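PDB 3LNL: GTP cyclohydrolase 1 type 2 homolog from Staphylococcus aureus subsp. aureus, which is of unknown function but binds zinc at a dinuclear centre and assembles as a toroidal hexamer of the NIF3 family, capped by PII-like domains. Local coordinates for residues B[47-51]-B[52-56]. The protein carries 2 engineered substitutions. Residues are numbered along the deposited sequence; the frame is centred on the assembly and turned at random. Where two conformers were deposited one is given.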
ATOM      1  N   LEU B  47      -4.220  -1.940  35.598  1.00 11.72           N
ATOM      2  CA  LEU B  47      -3.504  -2.248  34.373  1.00 12.00           C
ATOM      3  C   LEU B  47      -4.526  -2.498  33.260  1.00 11.19           C
ATOM      4  O   LEU B  47      -4.519  -1.816  32.207  1.00 12.49           O
ATOM      5  CB  LEU B  47      -2.572  -3.470  34.571  1.00 11.89           C
ATOM      6  CG  LEU B  47      -1.896  -4.091  33.364  1.00 12.71           C
ATOM      7  CD1 LEU B  47      -1.027  -3.004  32.663  1.00 14.44           C
ATOM      8  CD2 LEU B  47      -1.044  -5.341  33.737  1.00  8.39           C
ATOM      9  N   ASP B  48      -5.395  -3.474  33.491  1.00 11.01           N
ATOM     10  CA  ASP B  48      -6.475  -3.837  32.615  1.00 11.98           C
ATOM     11  C   ASP B  48      -7.753  -3.630  33.427  1.00 12.82           C
ATOM     12  O   ASP B  48      -7.835  -4.083  34.591  1.00 11.87           O
ATOM     13  CB  ASP B  48      -6.408  -5.315  32.226  1.00 12.56           C
ATOM     14  CG  ASP B  48      -5.313  -5.584  31.182  1.00 15.11           C
ATOM     15  OD1 ASP B  48      -5.433  -5.047  30.082  1.00 17.69           O
ATOM     16  OD2 ASP B  48      -4.392  -6.358  31.467  1.00 14.49           O
ATOM     17  N   CYS B  49      -8.736  -2.987  32.787  1.00 12.45           N
ATOM     18  CA  CYS B  49     -10.049  -2.745  33.424  1.00 12.13           C
ATOM     19  C   CYS B  49     -10.942  -3.956  33.196  1.00 12.34           C
ATOM     20  O   CYS B  49     -11.691  -3.988  32.225  1.00 12.87           O
ATOM     21  CB  CYS B  49     -10.706  -1.533  32.832  1.00 12.49           C
ATOM     22  SG  CYS B  49     -12.271  -1.150  33.701  1.00 14.92           S
ATOM     23  N   THR B  50     -10.777  -4.996  34.031  1.00 12.03           N
ATOM     24  CA  THR B  50     -11.563  -6.209  33.917  1.00 11.66           C
ATOM     25  C   THR B  50     -12.890  -6.006  34.675  1.00 12.34           C
ATOM     26  O   THR B  50     -13.088  -4.973  35.397  1.00 10.52           O
ATOM     27  CB  THR B  50     -10.846  -7.388  34.556  1.00 12.79           C
ATOM     28  OG1 THR B  50     -10.746  -7.154  35.961  1.00 11.42           O
ATOM     29  CG2 THR B  50      -9.426  -7.580  33.930  1.00 10.17           C
ATOM     30  N   LEU B  51     -13.772  -7.005  34.610  1.00 12.30           N
ATOM     31  CA  LEU B  51     -15.065  -6.882  35.332  1.00 13.12           C
ATOM     32  C   LEU B  51     -14.849  -6.743  36.833  1.00 13.07           C
ATOM     33  O   LEU B  51     -15.557  -5.971  37.526  1.00 12.83           O
ATOM     34  CB  LEU B  51     -15.985  -8.063  35.057  1.00 14.33           C
ATOM     35  CG  LEU B  51     -17.473  -8.013  35.514  1.00 17.39           C
ATOM     36  CD1 LEU B  51     -18.211  -6.952  34.791  1.00 15.03           C
ATOM     37  CD2 LEU B  51     -18.135  -9.383  35.255  1.00 21.60           C
ATOM     38  N   GLU B  52     -13.888  -7.500  37.374  0.60 13.97           N
ATOM     39  CA  GLU B  52     -13.599  -7.426  38.824  0.60 13.06           C
ATOM     40  C   GLU B  52     -13.144  -6.020  39.211  0.60 12.52           C
ATOM     41  O   GLU B  52     -13.511  -5.523  40.271  0.60 12.44           O
ATOM     42  CB  GLU B  52     -12.576  -8.492  39.271  0.60 14.18           C
ATOM     43  CG  GLU B  52     -13.140  -9.947  39.252  0.60 16.21           C
ATOM     44  CD  GLU B  52     -12.118 -11.053  39.612  0.60 22.18           C
ATOM     45  OE1 GLU B  52     -10.873 -10.850  39.548  0.60 23.05           O
ATOM     46  OE2 GLU B  52     -12.585 -12.173  39.950  0.60 26.94           O
ATOM     47  N   VAL B  53     -12.393  -5.350  38.334  1.00 12.14           N
ATOM     48  CA  VAL B  53     -11.946  -3.989  38.631  1.00 11.66           C
ATOM     49  C   VAL B  53     -13.156  -3.022  38.700  1.00 12.41           C
ATOM     50  O   VAL B  53     -13.233  -2.166  39.590  1.00 12.24           O
ATOM     51  CB  VAL B  53     -10.887  -3.511  37.636  1.00 12.03           C
ATOM     52  CG1 VAL B  53     -10.598  -1.960  37.802  1.00 12.40           C
ATOM     53  CG2 VAL B  53      -9.618  -4.341  37.833  1.00 11.51           C
ATOM     54  N   VAL B  54     -14.099  -3.193  37.792  1.00 11.89           N
ATOM     55  CA  VAL B  54     -15.285  -2.376  37.778  1.00 12.59           C
ATOM     56  C   VAL B  54     -16.093  -2.613  39.075  1.00 13.74           C
ATOM     57  O   VAL B  54     -16.527  -1.648  39.699  1.00 13.35           O
ATOM     58  CB  VAL B  54     -16.150  -2.621  36.510  1.00 13.08           C
ATOM     59  CG1 VAL B  54     -17.382  -1.713  36.520  1.00 10.57           C
ATOM     60  CG2 VAL B  54     -15.309  -2.413  35.254  1.00  8.46           C
ATOM     61  N   ASN B  55     -16.194  -3.876  39.504  1.00 14.48           N
ATOM     62  CA  ASN B  55     -16.923  -4.233  40.718  1.00 15.27           C
ATOM     63  C   ASN B  55     -16.250  -3.635  41.906  1.00 14.18           C
ATOM     64  O   ASN B  55     -16.912  -3.209  42.843  1.00 14.40           O
ATOM     65  CB  ASN B  55     -17.016  -5.749  40.882  1.00 15.70           C
ATOM     66  CG  ASN B  55     -17.988  -6.390  39.887  1.00 19.80           C
ATOM     67  OD1 ASN B  55     -18.909  -5.740  39.421  1.00 23.87           O
ATOM     68  ND2 ASN B  55     -17.833  -7.683  39.648  1.00 21.86           N
ATOM     69  N   GLU B  56     -14.921  -3.632  41.888  1.00 13.68           N
ATOM     70  CA  GLU B  56     -14.133  -3.025  42.970  1.00 13.61           C
ATOM     71  C   GLU B  56     -14.368  -1.481  43.056  1.00 12.81           C
ATOM     72  O   GLU B  56     -14.538  -0.930  44.141  1.00 12.92           O
ATOM     73  CB  GLU B  56     -12.640  -3.369  42.768  1.00 14.03           C
ATOM     74  CG  GLU B  56     -11.619  -2.731  43.760  1.00 16.07           C
ATOM     75  CD  GLU B  56     -10.181  -2.981  43.319  1.00 16.37           C
ATOM     76  OE1 GLU B  56      -9.331  -2.913  44.178  1.00 19.05           O
ATOM     77  OE2 GLU B  56      -9.875  -3.243  42.108  1.00 16.47           O
TER
HETATM   78  O   HOH W   1     -10.018  -9.658  36.875  1.00 13.25           O
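With chi1 at 66°, T50 tucks OG1 between its own backbone N and carbonyl carbon, which turns the hydroxyl onto the first turn of helix 51-60 and makes T50 the N-cap. There OG1 accepts from V53 N in a weak bond of 3.4 Å. The same oxygen also meets a water 2.8 Å away. E52 was modelled in two conformers; in the one given here the water donates to E52 OE1, linking the carboxylate to the cap by a bridge that is doubtful for the other. In this conformer E52 reaches the water with CG beside its backbone N (chi1 -71°) and the chain extended beyond it.

Behind the cap the regular helical bonds begin. V54 N donates to T50 O at 3.2 Å, and N55 N follows to L51 O at 3.0 Å. The N55 amide folds back over this first turn: its CG comes to 3.4 Å from L51 O, while ND2 beside L51 CG forms the looser outer edge, the two side chains crossing at a slant. N55 OD1 is hydrogen-bonded to K90 NZ of helix 83-93.

On the buried side, C49 SG lies 3.6 Å from V54 CG2, and V53 CG2 sits 3.6 Å from T50 OG1, with I65 of strand 64-67 packing against both C49 and V53. C49 is the centre of an inverse gamma turn, part of the link from strand 43-46 into the helix. At the start of that link, D48 hydrogen-bonds the zinc ligand H69 and also H312 of the second subunit. Chemically, then, T50 OG1 caps the helix through a single, weak bond from V53 N, and in the modelled conformer E52 could place its negative charge near the positive end of the helix.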